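Local coordinates for protein GH127 beta-L-arabinofuranoside (Geobacillus stearothermophilus, PDB 4QK0) that probably hydrolyses terminal beta-L-arabinofuranosidic bonds in arabinose-containing glycans, as a glycoside hydrolase of family GH127, at residues K24-V29 with S370-D375; L83-Y88 with N416-I421; D104-L109 with R161-I166; A269-T274 with S337-F342. One frame throughout, in Å; residues are numbered along the deposited sequence.

Interaction 1: K24-V29 with S370-D375; sequences KRYIDV and SGMDLD
L374 O is gripped by two N-H groups, both from R25: NH1 reaches it over 2.9 Å and NH2 over 3.0 Å. The guanidinium meets the carbonyl end-on and in its own plane, so two hydrogens converge on one oxygen; the NH2 bond arrives on a lone pair, the NH1 bond from above the carbonyl plane. Arginine suits the place because its long chain, with CG anti to the backbone N (chi1 -161°) and a bend at chi3 (68°), can leave the helix and turn its tip to the loop. An alanine here would remove both donors and would probably leave residues 370-375 less firmly held to helix 22-42. R25 NH2 also sits 3.6 Å above one face of the Y26 ring, near its rim. L374 CD2 meets R25 NH2 (3.8 Å) and Y26 OH (3.9 Å), so leucine lays an apolar branch against both tips. At the ring edge, Y26 CD1 lies 4.0 Å from the SE atom of M372, present as selenomethionine. The water 2.6 Å from Y26 OH also lies within bonding distance of M372 O, to which it may donate. V29 CG1 packs against D375 O at 3.6 Å, while D375 OD1 accepts from the backbone N of K377. A Met-aromatic contact beside an arginine-bound carbonyl thus fastens a loop to an early helix of the GH127 (α/α)6-barrel catalytic domain.

Interaction 2: L83-Y88 with N416-I421; sequences LEAVAY and NLARLI
R419 NH1 and E84 OE1 form a buried salt bridge of 2.7 Å. The carboxylate uses its syn lone pair, and the oxygen lies near the guanidinium plane, although the two flat groups stand 82° apart. The arms cross obliquely: E84 reaches over with CG anti to the backbone N (chi1 -171°), whereas R419 starts from the crowded position between N and the carbonyl carbon and then runs straight from CG to NE. Behind the carboxylate, Y88 OH, one turn further along, donates to E84 OE2 over 2.6 Å on the anti lone pair. This leaves each carboxylate oxygen with its own donor, fixes the rotation of the group, and is likely to favour its charged form. A glutamine here would take away the negative charge and would probably leave R419 poorly balanced in this buried setting and Y88 OH less firmly held. Beside the bridge the CA atoms of A85 and R419 come within 4.1 Å, an approach that the small side chain of A85 allows. A85 CB rests on A418 CB at 4.0 Å, and Y88 CD2 lies 3.3 Å from R419 O. A buried arginine-glutamate pair next to a close alanine-alanine contact thus joins two near-parallel helices of the GH127 helical barrel, their segment axes 8.2 Å apart at 25°. Helix 22-42 packs on the alanines through I35 and V30, helix 140-158 borders the polar side through E149 and H146, and helix 334-350 touches R419 with F342.

Interaction 3: D104-L109 with R161-I166; sequences DVIELL and RRFLDI
A side-on grip joins the two helices at their outer edge: R162 donates to E107 OE1 from both NE (3.0 Å) and NH2 (3.2 Å), each meeting it from above the carboxylate plane, and a weak third bond runs from NE to OE2. All of this makes up one salt bridge, with the carboxylate carbon in the guanidinium plane and the two flat groups 29° apart. E107 bends at chi2 (-57°) to bring its end across, and R162 bends at its own chi2, so the chains meet at about a right angle. Over the centre of the R162 guanidinium lies I166 CD1, 3.7 Å above the plane, so the charged tip is backed by an apolar methyl. I106 points at the other helix: its CG2 touches F163 CB at 3.7 Å, CG1 approaches the ring obliquely, and CD1 also touches it, near F163 CD2. Further in, L109 CD1 meets F163 CE1 at 3.7 Å, a branched tip packed against a broad flat ring. This is peripheral helix packing in the GH127 catalytic domain, its centre about 27 Å from the chain's centre, with long charged side chains on the solvent side. Helix 140-158 backs F163 with A150 and A151, helix 76-92 adds L83, and helix 54-61 packs F58 on L109.

Interaction 4: A269-T274 with S337-F342; sequences ALYMYT and SIALVF
The helical segments 269-274 and 337-342 run nearly parallel, their axes only 9° apart in direction and 8.6 Å apart, with L270 facing A339. A339 is the small residue at the centre of the contact: its CB sits between L270 CB, at 3.7 Å, and Y271 CE1, at 3.6 Å, and alanine suits the place because its CB is held close to both partners. L270 then extends past it, and its CD1 touches the L340 backbone at N (3.7 Å) as well as L340 CB. No hydrogen bond joins the two segments. This is buried, apolar helix packing in the core of the GH127 catalytic domain, of the six-hairpin (α/α)6 type, with the centre of the contact about 7 Å from the centre of the chain. Y271 and F342 lie side by side and point the same way; F342 presents its edge to Y271 CE1, which is 4.1 Å from F342 CD2. T274 suits this buried place because its hydroxyl can be satisfied inside its own helix: OG1 donates to L270 O over 2.8 Å, from above the carbonyl plane, joining T274 N as a second donor there. With OG1 so held, beside the backbone N (chi1 -69°), T274 leans on the F342 backbone, and W343 packs on both T274 and L270.

In the fold
From the N terminus, helix 22-42 opens interaction 1, which closes only at 370-375, after a loop of 340 residues. Interaction 2 opens at 83-88, within the chain that interaction 1 encloses, but closes beyond it, at 416-421, so the two cross. Interactions 3 and 4 are nested inside both and follow in series: 104-109 closes on 161-166 before 269-274 meets 337-342. Interaction 2 is the hub. I421 and L417 touch Y26, I27 and M372 of interaction 1, L83 reaches V105, L109 and F163 of interaction 3, and R419 packs against Y271 and F342 of interaction 4. Early and late helices of the catalytic domain are thereby joined.

Interaction 1: K24-V29 with S370-D375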
loop_
_atom_site.group_PDB
_atom_site.type_symbol
_atom_site.label_atom_id
_atom_site.label_comp_id
_atom_site.label_asym_id
_atom_site.label_seq_id
_atom_site.Cartn_x
_atom_site.Cartn_y
_atom_site.Cartn_z
ATOM N N LYS A 24 7.551 21.375 30.142
ATOM C CA LYS A 24 8.020 22.750 30.179
ATOM C C LYS A 24 8.930 23.035 29.014
ATOM O O LYS A 24 8.796 24.082 28.343
ATOM C CB LYS A 24 8.767 23.049 31.480
ATOM C CG LYS A 24 8.901 24.553 31.761
ATOM C CD LYS A 24 9.562 24.835 33.109
ATOM C CE LYS A 24 11.083 24.624 33.048
ATOM N NZ LYS A 24 11.788 25.692 32.264
ATOM N N ARG A 25 9.833 22.107 28.727
ATOM C CA ARG A 25 10.684 22.238 27.535
ATOM C C ARG A 25 9.853 22.401 26.247
ATOM O O ARG A 25 10.150 23.265 25.403
ATOM C CB ARG A 25 11.662 21.056 27.441
ATOM C CG ARG A 25 12.868 21.314 26.525
ATOM C CD ARG A 25 13.541 20.013 26.112
ATOM N NE ARG A 25 12.678 19.253 25.236
ATOM C CZ ARG A 25 12.538 19.467 23.934
ATOM N NH1 ARG A 25 13.197 20.445 23.309
ATOM N NH2 ARG A 25 11.753 18.659 23.228
ATOM N N TYR A 26 8.774 21.635 26.099
ATOM C CA TYR A 26 7.941 21.729 24.875
ATOM C C TYR A 26 7.212 23.050 24.777
ATOM O O TYR A 26 7.088 23.661 23.695
ATOM C CB TYR A 26 6.929 20.572 24.808
ATOM C CG TYR A 26 7.486 19.258 24.258
ATOM C CD1 TYR A 26 7.782 19.132 22.913
ATOM C CD2 TYR A 26 7.649 18.156 25.056
ATOM C CE1 TYR A 26 8.282 17.955 22.384
ATOM C CE2 TYR A 26 8.118 16.959 24.528
ATOM C CZ TYR A 26 8.437 16.889 23.156
ATOM O OH TYR A 26 8.931 15.745 22.621
ATOM N N ILE A 27 6.722 23.518 25.910
ATOM C CA ILE A 27 6.057 24.837 25.939
ATOM C C ILE A 27 7.014 25.944 25.565
ATOM O O ILE A 27 6.666 26.822 24.802
ATOM C CB ILE A 27 5.403 25.101 27.313
ATOM C CG1 ILE A 27 4.285 24.086 27.493
ATOM C CG2 ILE A 27 4.847 26.511 27.397
ATOM C CD1 ILE A 27 3.322 24.411 28.595
ATOM N N ASP A 28 8.217 25.883 26.083
ATOM C CA ASP A 28 9.238 26.856 25.720
ATOM C C ASP A 28 9.531 26.847 24.252
ATOM O O ASP A 28 9.701 27.912 23.642
ATOM C CB ASP A 28 10.531 26.629 26.516
ATOM C CG ASP A 28 10.349 26.942 28.031
ATOM O OD1 ASP A 28 9.385 27.674 28.382
ATOM O OD2 ASP A 28 11.165 26.463 28.879
ATOM N N VAL A 29 9.600 25.646 23.672
ATOM C CA VAL A 29 9.789 25.527 22.222
ATOM C C VAL A 29 8.622 26.132 21.474
ATOM O O VAL A 29 8.803 26.850 20.471
ATOM C CB VAL A 29 10.003 24.058 21.809
ATOM C CG1 VAL A 29 9.814 23.886 20.322
ATOM C CG2 VAL A 29 11.404 23.612 22.216
ATOM N N SER A 370 5.354 13.095 18.418
ATOM C CA SER A 370 6.119 12.513 17.310
ATOM C C SER A 370 6.045 13.379 16.076
ATOM O O SER A 370 6.935 13.335 15.239
ATOM C CB SER A 370 5.611 11.122 16.964
ATOM O OG SER A 370 4.276 11.147 16.472
ATOM N N GLY A 371 5.005 14.199 15.999
ATOM C CA GLY A 371 4.793 15.123 14.925
ATOM C C GLY A 371 5.731 16.332 14.800
ATOM O O GLY A 371 5.583 17.137 13.875
HETATM N N MSE A 372 6.649 16.483 15.743
HETATM C CA MSE A 372 7.599 17.571 15.684
HETATM C C MSE A 372 8.971 17.089 16.040
HETATM O O MSE A 372 9.147 16.137 16.794
HETATM C CB MSE A 372 7.217 18.812 16.542
HETATM C CG MSE A 372 7.100 18.503 18.037
HETATM SE SE MSE A 372 6.956 20.169 19.138
HETATM C CE MSE A 372 6.545 21.441 17.715
ATOM N N ASP A 373 9.956 17.786 15.462
ATOM C CA ASP A 373 11.359 17.656 15.894
ATOM C C ASP A 373 11.443 18.207 17.299
ATOM O O ASP A 373 10.655 19.117 17.677
ATOM C CB ASP A 373 12.331 18.506 14.994
ATOM C CG ASP A 373 12.774 17.797 13.671
ATOM O OD1 ASP A 373 12.552 16.572 13.449
ATOM O OD2 ASP A 373 13.414 18.508 12.834
ATOM N N LEU A 374 12.428 17.729 18.034
ATOM C CA LEU A 374 12.565 18.098 19.411
ATOM C C LEU A 374 12.681 19.615 19.591
ATOM O O LEU A 374 12.237 20.116 20.602
ATOM C CB LEU A 374 13.742 17.408 20.021
ATOM C CG LEU A 374 13.585 15.898 20.158
ATOM C CD1 LEU A 374 14.949 15.285 20.406
ATOM C CD2 LEU A 374 12.612 15.508 21.290
ATOM N N ASP A 375 13.265 20.321 18.610
ATOM C CA ASP A 375 13.460 21.794 18.668
ATOM C C ASP A 375 12.338 22.576 18.030
ATOM O O ASP A 375 12.441 23.801 17.852
ATOM C CB ASP A 375 14.835 22.222 18.044
ATOM C CG ASP A 375 14.938 21.945 16.530
ATOM O OD1 ASP A 375 13.935 21.594 15.871
ATOM O OD2 ASP A 375 16.057 22.077 15.971
HETATM O O HOH W 1 8.972 15.724 19.990
#

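Interaction 2: L83-Y88 with N416-I421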
loop_
_atom_site.group_PDB
_atom_site.type_symbol
_atom_site.label_atom_id
_atom_site.label_comp_id
_atom_site.label_asym_id
_atom_site.label_seq_id
_atom_site.Cartn_x
_atom_site.Cartn_y
_atom_site.Cartn_z
ATOM N N LEU A 83 -4.134 32.188 17.097
ATOM C CA LEU A 83 -4.691 32.964 18.246
ATOM C C LEU A 83 -4.997 32.086 19.462
ATOM O O LEU A 83 -4.706 32.451 20.595
ATOM C CB LEU A 83 -5.941 33.707 17.846
ATOM C CG LEU A 83 -5.700 34.910 16.907
ATOM C CD1 LEU A 83 -7.006 35.388 16.324
ATOM C CD2 LEU A 83 -5.013 36.036 17.639
ATOM N N GLU A 84 -5.525 30.898 19.216
ATOM C CA GLU A 84 -5.871 30.007 20.295
ATOM C C GLU A 84 -4.652 29.573 21.047
ATOM O O GLU A 84 -4.624 29.573 22.296
ATOM C CB GLU A 84 -6.671 28.797 19.805
ATOM C CG GLU A 84 -7.217 27.976 20.985
ATOM C CD GLU A 84 -7.833 26.626 20.610
ATOM O OE1 GLU A 84 -8.150 26.427 19.432
ATOM O OE2 GLU A 84 -8.022 25.779 21.519
ATOM N N ALA A 85 -3.618 29.194 20.330
ATOM C CA ALA A 85 -2.369 28.845 21.019
ATOM C C ALA A 85 -1.773 30.026 21.800
ATOM O O ALA A 85 -1.219 29.855 22.888
ATOM C CB ALA A 85 -1.348 28.345 20.030
ATOM N N VAL A 86 -1.824 31.203 21.200
ATOM C CA VAL A 86 -1.268 32.407 21.834
ATOM C C VAL A 86 -1.992 32.675 23.151
ATOM O O VAL A 86 -1.353 32.906 24.155
ATOM C CB VAL A 86 -1.369 33.611 20.866
ATOM C CG1 VAL A 86 -1.302 34.923 21.610
ATOM C CG2 VAL A 86 -0.265 33.554 19.820
ATOM N N ALA A 87 -3.319 32.560 23.129
ATOM C CA ALA A 87 -4.135 32.594 24.359
ATOM C C ALA A 87 -3.613 31.720 25.444
ATOM O O ALA A 87 -3.419 32.173 26.593
ATOM C CB ALA A 87 -5.564 32.209 24.048
ATOM N N TYR A 88 -3.313 30.457 25.113
ATOM C CA TYR A 88 -2.810 29.542 26.140
ATOM C C TYR A 88 -1.432 29.938 26.587
ATOM O O TYR A 88 -1.072 29.734 27.763
ATOM C CB TYR A 88 -2.806 28.081 25.670
ATOM C CG TYR A 88 -4.166 27.565 25.239
ATOM C CD1 TYR A 88 -5.297 27.808 25.996
ATOM C CD2 TYR A 88 -4.307 26.817 24.085
ATOM C CE1 TYR A 88 -6.544 27.316 25.616
ATOM C CE2 TYR A 88 -5.547 26.339 23.680
ATOM C CZ TYR A 88 -6.662 26.584 24.454
ATOM O OH TYR A 88 -7.884 26.126 24.043
ATOM N N ASN A 416 -1.647 23.578 15.163
ATOM C CA ASN A 416 -2.359 22.520 15.810
ATOM C C ASN A 416 -1.556 21.958 16.963
ATOM O O ASN A 416 -2.081 21.961 18.073
ATOM C CB ASN A 416 -2.896 21.475 14.845
ATOM C CG ASN A 416 -4.437 21.435 14.812
ATOM O OD1 ASN A 416 -5.035 21.899 13.847
ATOM N ND2 ASN A 416 -5.077 20.898 15.871
ATOM N N LEU A 417 -0.321 21.488 16.787
ATOM C CA LEU A 417 0.421 20.985 17.966
ATOM C C LEU A 417 0.660 22.051 19.006
ATOM O O LEU A 417 0.604 21.786 20.175
ATOM C CB LEU A 417 1.769 20.417 17.639
ATOM C CG LEU A 417 1.890 18.903 17.549
ATOM C CD1 LEU A 417 3.305 18.597 17.069
ATOM C CD2 LEU A 417 1.619 18.173 18.859
ATOM N N ALA A 418 0.941 23.245 18.567
ATOM C CA ALA A 418 1.130 24.359 19.486
ATOM C C ALA A 418 -0.055 24.525 20.437
ATOM O O ALA A 418 0.161 24.738 21.620
ATOM C CB ALA A 418 1.321 25.648 18.720
ATOM N N ARG A 419 -1.291 24.498 19.921
ATOM C CA ARG A 419 -2.439 24.766 20.797
ATOM C C ARG A 419 -2.617 23.676 21.812
ATOM O O ARG A 419 -2.955 23.978 22.950
ATOM C CB ARG A 419 -3.722 25.061 20.047
ATOM C CG ARG A 419 -4.331 23.917 19.279
ATOM C CD ARG A 419 -5.583 24.415 18.574
ATOM N NE ARG A 419 -6.233 23.350 17.841
ATOM C CZ ARG A 419 -7.539 23.144 17.782
ATOM N NH1 ARG A 419 -8.399 23.921 18.447
ATOM N NH2 ARG A 419 -7.999 22.125 17.058
ATOM N N LEU A 420 -2.304 22.432 21.464
ATOM C CA LEU A 420 -2.344 21.377 22.464
ATOM C C LEU A 420 -1.244 21.480 23.536
ATOM O O LEU A 420 -1.497 21.401 24.774
ATOM C CB LEU A 420 -2.256 20.010 21.803
ATOM C CG LEU A 420 -2.185 18.835 22.776
ATOM C CD1 LEU A 420 -3.448 18.788 23.622
ATOM C CD2 LEU A 420 -2.055 17.530 22.028
ATOM N N ILE A 421 -0.001 21.623 23.084
ATOM C CA ILE A 421 1.130 21.639 23.993
ATOM C C ILE A 421 0.969 22.803 24.937
ATOM O O ILE A 421 1.234 22.687 26.135
ATOM C CB ILE A 421 2.457 21.761 23.200
ATOM C CG1 ILE A 421 2.824 20.398 22.580
ATOM C CG2 ILE A 421 3.592 22.207 24.092
ATOM C CD1 ILE A 421 3.962 20.466 21.601
#

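Interaction 3: D104-L109 with R161-I166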
loop_
_atom_site.group_PDB
_atom_site.type_symbol
_atom_site.label_atom_id
_atom_site.label_comp_id
_atom_site.label_asym_id
_atom_site.label_seq_id
_atom_site.Cartn_x
_atom_site.Cartn_y
_atom_site.Cartn_z
ATOM N N ASP A 104 -4.500 43.303 17.932
ATOM C CA ASP A 104 -4.585 43.976 16.648
ATOM C C ASP A 104 -5.228 43.064 15.612
ATOM O O ASP A 104 -5.999 43.524 14.777
ATOM C CB ASP A 104 -3.190 44.383 16.125
ATOM C CG ASP A 104 -2.527 45.508 16.958
ATOM O OD1 ASP A 104 -3.235 46.183 17.733
ATOM O OD2 ASP A 104 -1.286 45.723 16.814
ATOM N N VAL A 105 -4.872 41.780 15.634
ATOM C CA VAL A 105 -5.484 40.827 14.733
ATOM C C VAL A 105 -6.954 40.776 15.037
ATOM O O VAL A 105 -7.788 40.785 14.146
ATOM C CB VAL A 105 -4.876 39.408 14.905
ATOM C CG1 VAL A 105 -5.674 38.353 14.150
ATOM C CG2 VAL A 105 -3.421 39.402 14.459
ATOM N N ILE A 106 -7.285 40.764 16.314
ATOM C CA ILE A 106 -8.674 40.682 16.725
ATOM C C ILE A 106 -9.464 41.869 16.227
ATOM O O ILE A 106 -10.603 41.716 15.753
ATOM C CB ILE A 106 -8.763 40.521 18.259
ATOM C CG1 ILE A 106 -8.332 39.121 18.656
ATOM C CG2 ILE A 106 -10.177 40.760 18.753
ATOM C CD1 ILE A 106 -7.993 38.939 20.118
ATOM N N GLU A 107 -8.877 43.068 16.299
ATOM C CA GLU A 107 -9.612 44.272 15.833
ATOM C C GLU A 107 -9.793 44.224 14.334
ATOM O O GLU A 107 -10.825 44.622 13.806
ATOM C CB GLU A 107 -8.908 45.560 16.277
ATOM C CG GLU A 107 -8.966 45.869 17.803
ATOM C CD GLU A 107 -10.389 45.955 18.403
ATOM O OE1 GLU A 107 -11.347 46.368 17.694
ATOM O OE2 GLU A 107 -10.573 45.637 19.599
ATOM N N LEU A 108 -8.789 43.676 13.654
ATOM C CA LEU A 108 -8.884 43.431 12.221
ATOM C C LEU A 108 -9.999 42.456 11.886
ATOM O O LEU A 108 -10.821 42.707 11.004
ATOM C CB LEU A 108 -7.557 42.931 11.679
ATOM C CG LEU A 108 -7.553 42.499 10.220
ATOM C CD1 LEU A 108 -7.962 43.622 9.304
ATOM C CD2 LEU A 108 -6.148 42.021 9.855
ATOM N N LEU A 109 -10.077 41.360 12.603
ATOM C CA LEU A 109 -11.225 40.479 12.404
ATOM C C LEU A 109 -12.534 41.241 12.575
ATOM O O LEU A 109 -13.449 41.088 11.758
ATOM C CB LEU A 109 -11.207 39.306 13.383
ATOM C CG LEU A 109 -9.994 38.396 13.301
ATOM C CD1 LEU A 109 -10.095 37.268 14.317
ATOM C CD2 LEU A 109 -9.828 37.797 11.921
ATOM N N ARG A 161 -12.901 40.607 26.212
ATOM C CA ARG A 161 -14.124 40.082 25.660
ATOM C C ARG A 161 -14.358 40.423 24.205
ATOM O O ARG A 161 -15.319 39.937 23.596
ATOM C CB ARG A 161 -15.300 40.860 26.352
ATOM C CG ARG A 161 -16.089 40.210 27.452
ATOM C CD ARG A 161 -17.516 40.735 27.506
ATOM N NE ARG A 161 -18.356 39.627 27.956
ATOM C CZ ARG A 161 -18.959 38.756 27.150
ATOM N NH1 ARG A 161 -18.875 38.898 25.839
ATOM N NH2 ARG A 161 -19.664 37.746 27.652
ATOM N N ARG A 162 -13.597 41.359 23.688
ATOM C CA ARG A 162 -13.805 41.828 22.328
ATOM C C ARG A 162 -13.955 40.665 21.298
ATOM O O ARG A 162 -14.890 40.634 20.501
ATOM C CB ARG A 162 -12.626 42.737 21.966
ATOM C CG ARG A 162 -12.668 43.306 20.580
ATOM C CD ARG A 162 -13.645 44.452 20.454
ATOM N NE ARG A 162 -13.539 44.909 19.069
ATOM C CZ ARG A 162 -14.494 44.832 18.136
ATOM N NH1 ARG A 162 -15.700 44.364 18.404
ATOM N NH2 ARG A 162 -14.229 45.256 16.909
ATOM N N PHE A 163 -13.049 39.694 21.360
ATOM C CA PHE A 163 -13.024 38.615 20.354
ATOM C C PHE A 163 -14.258 37.754 20.609
ATOM O O PHE A 163 -15.006 37.403 19.701
ATOM C CB PHE A 163 -11.697 37.854 20.480
ATOM C CG PHE A 163 -11.402 36.843 19.357
ATOM C CD1 PHE A 163 -12.180 36.738 18.202
ATOM C CD2 PHE A 163 -10.271 36.006 19.477
ATOM C CE1 PHE A 163 -11.846 35.807 17.209
ATOM C CE2 PHE A 163 -9.959 35.091 18.504
ATOM C CZ PHE A 163 -10.741 34.989 17.359
ATOM N N LEU A 164 -14.507 37.478 21.873
ATOM C CA LEU A 164 -15.731 36.769 22.247
ATOM C C LEU A 164 -17.018 37.428 21.747
ATOM O O LEU A 164 -17.902 36.736 21.238
ATOM C CB LEU A 164 -15.800 36.609 23.764
ATOM C CG LEU A 164 -16.921 35.700 24.282
ATOM C CD1 LEU A 164 -16.676 34.301 23.763
ATOM C CD2 LEU A 164 -16.943 35.708 25.795
ATOM N N ASP A 165 -17.084 38.768 21.823
ATOM C CA ASP A 165 -18.246 39.497 21.329
ATOM C C ASP A 165 -18.431 39.351 19.841
ATOM O O ASP A 165 -19.518 39.124 19.363
ATOM C CB ASP A 165 -18.149 40.984 21.714
ATOM C CG ASP A 165 -18.386 41.219 23.223
ATOM O OD1 ASP A 165 -19.127 40.427 23.836
ATOM O OD2 ASP A 165 -17.817 42.174 23.802
ATOM N N ILE A 166 -17.350 39.504 19.107
ATOM C CA ILE A 166 -17.354 39.304 17.656
ATOM C C ILE A 166 -17.874 37.902 17.314
ATOM O O ILE A 166 -18.745 37.766 16.452
ATOM C CB ILE A 166 -15.905 39.487 17.127
ATOM C CG1 ILE A 166 -15.510 40.976 17.214
ATOM C CG2 ILE A 166 -15.747 38.935 15.719
ATOM C CD1 ILE A 166 -13.997 41.228 17.106
#

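Interaction 4: A269-T274 with S337-F342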
loop_
_atom_site.group_PDB
_atom_site.type_symbol
_atom_site.label_atom_id
_atom_site.label_comp_id
_atom_site.label_asym_id
_atom_site.label_seq_id
_atom_site.Cartn_x
_atom_site.Cartn_y
_atom_site.Cartn_z
ATOM N N ALA A 269 -13.950 12.623 12.121
ATOM C CA ALA A 269 -14.672 11.719 12.990
ATOM C C ALA A 269 -14.458 12.080 14.452
ATOM O O ALA A 269 -15.409 12.047 15.248
ATOM C CB ALA A 269 -14.249 10.271 12.738
ATOM N N LEU A 270 -13.208 12.300 14.823
ATOM C CA LEU A 270 -12.907 12.475 16.213
ATOM C C LEU A 270 -13.415 13.844 16.730
ATOM O O LEU A 270 -13.795 13.929 17.876
ATOM C CB LEU A 270 -11.428 12.340 16.460
ATOM C CG LEU A 270 -10.822 10.952 16.194
ATOM C CD1 LEU A 270 -9.343 11.026 16.385
ATOM C CD2 LEU A 270 -11.341 9.874 17.067
ATOM N N TYR A 271 -13.432 14.864 15.882
ATOM C CA TYR A 271 -14.061 16.115 16.249
ATOM C C TYR A 271 -15.574 15.925 16.478
ATOM O O TYR A 271 -16.157 16.511 17.382
ATOM C CB TYR A 271 -13.847 17.184 15.181
ATOM C CG TYR A 271 -12.519 17.863 15.154
ATOM C CD1 TYR A 271 -11.475 17.489 15.986
ATOM C CD2 TYR A 271 -12.296 18.937 14.273
ATOM C CE1 TYR A 271 -10.223 18.138 15.943
ATOM C CE2 TYR A 271 -11.042 19.561 14.212
ATOM C CZ TYR A 271 -10.013 19.157 15.040
ATOM O OH TYR A 271 -8.774 19.787 14.999
HETATM N N MSE A 272 -16.189 15.096 15.660
HETATM C CA MSE A 272 -17.595 14.801 15.805
HETATM C C MSE A 272 -17.820 14.061 17.091
HETATM O O MSE A 272 -18.712 14.418 17.863
HETATM C CB MSE A 272 -18.168 13.993 14.665
HETATM C CG MSE A 272 -19.701 13.862 14.734
HETATM SE SE MSE A 272 -20.371 12.793 13.242
HETATM C CE MSE A 272 -19.571 11.128 13.888
ATOM N N TYR A 273 -17.002 13.070 17.374
ATOM C CA TYR A 273 -17.183 12.321 18.594
ATOM C C TYR A 273 -16.988 13.190 19.785
ATOM O O TYR A 273 -17.589 12.963 20.850
ATOM C CB TYR A 273 -16.258 11.114 18.689
ATOM C CG TYR A 273 -16.286 10.162 17.467
ATOM C CD1 TYR A 273 -17.389 10.039 16.652
ATOM C CD2 TYR A 273 -15.164 9.396 17.164
ATOM C CE1 TYR A 273 -17.395 9.166 15.574
ATOM C CE2 TYR A 273 -15.170 8.517 16.086
ATOM C CZ TYR A 273 -16.275 8.418 15.289
ATOM O OH TYR A 273 -16.231 7.544 14.234
ATOM N N THR A 274 -16.062 14.117 19.682
ATOM C CA THR A 274 -15.751 14.959 20.813
ATOM C C THR A 274 -17.040 15.815 21.158
ATOM O O THR A 274 -17.417 15.916 22.301
ATOM C CB THR A 274 -14.589 15.860 20.476
ATOM O OG1 THR A 274 -13.378 15.095 20.344
ATOM C CG2 THR A 274 -14.380 16.948 21.542
ATOM N N SER A 337 -4.325 12.523 16.129
ATOM C CA SER A 337 -3.910 12.118 17.449
ATOM C C SER A 337 -4.197 13.246 18.474
ATOM O O SER A 337 -4.625 12.966 19.596
ATOM C CB SER A 337 -2.451 11.720 17.472
ATOM O OG SER A 337 -2.333 10.392 17.011
ATOM N N ILE A 338 -4.027 14.501 18.049
ATOM C CA ILE A 338 -4.434 15.632 18.830
ATOM C C ILE A 338 -5.932 15.548 19.053
ATOM O O ILE A 338 -6.436 15.749 20.162
ATOM C CB ILE A 338 -4.062 16.931 18.107
ATOM C CG1 ILE A 338 -2.544 17.088 18.024
ATOM C CG2 ILE A 338 -4.709 18.128 18.769
ATOM C CD1 ILE A 338 -2.126 18.239 17.118
ATOM N N ALA A 339 -6.691 15.275 17.994
ATOM C CA ALA A 339 -8.161 15.199 18.136
ATOM C C ALA A 339 -8.566 14.071 19.098
ATOM O O ALA A 339 -9.546 14.188 19.831
ATOM C CB ALA A 339 -8.808 14.960 16.805
ATOM N N LEU A 340 -7.795 12.992 19.125
ATOM C CA LEU A 340 -8.103 11.927 20.061
ATOM C C LEU A 340 -7.938 12.435 21.489
ATOM O O LEU A 340 -8.713 12.120 22.374
ATOM C CB LEU A 340 -7.235 10.739 19.800
ATOM C CG LEU A 340 -7.292 9.512 20.695
ATOM C CD1 LEU A 340 -8.706 8.944 20.759
ATOM C CD2 LEU A 340 -6.323 8.466 20.175
ATOM N N VAL A 341 -6.919 13.227 21.719
ATOM C CA VAL A 341 -6.740 13.790 23.044
ATOM C C VAL A 341 -7.983 14.624 23.457
ATOM O O VAL A 341 -8.468 14.489 24.584
ATOM C CB VAL A 341 -5.493 14.658 23.116
ATOM C CG1 VAL A 341 -5.418 15.389 24.471
ATOM C CG2 VAL A 341 -4.244 13.792 22.924
ATOM N N PHE A 342 -8.466 15.469 22.562
ATOM C CA PHE A 342 -9.657 16.280 22.845
ATOM C C PHE A 342 -10.836 15.365 23.204
ATOM O O PHE A 342 -11.580 15.654 24.136
ATOM C CB PHE A 342 -10.097 17.171 21.686
ATOM C CG PHE A 342 -9.068 18.171 21.208
ATOM C CD1 PHE A 342 -8.122 18.721 22.065
ATOM C CD2 PHE A 342 -9.066 18.578 19.881
ATOM C CE1 PHE A 342 -7.192 19.658 21.600
ATOM C CE2 PHE A 342 -8.137 19.534 19.407
ATOM C CZ PHE A 342 -7.206 20.077 20.278
#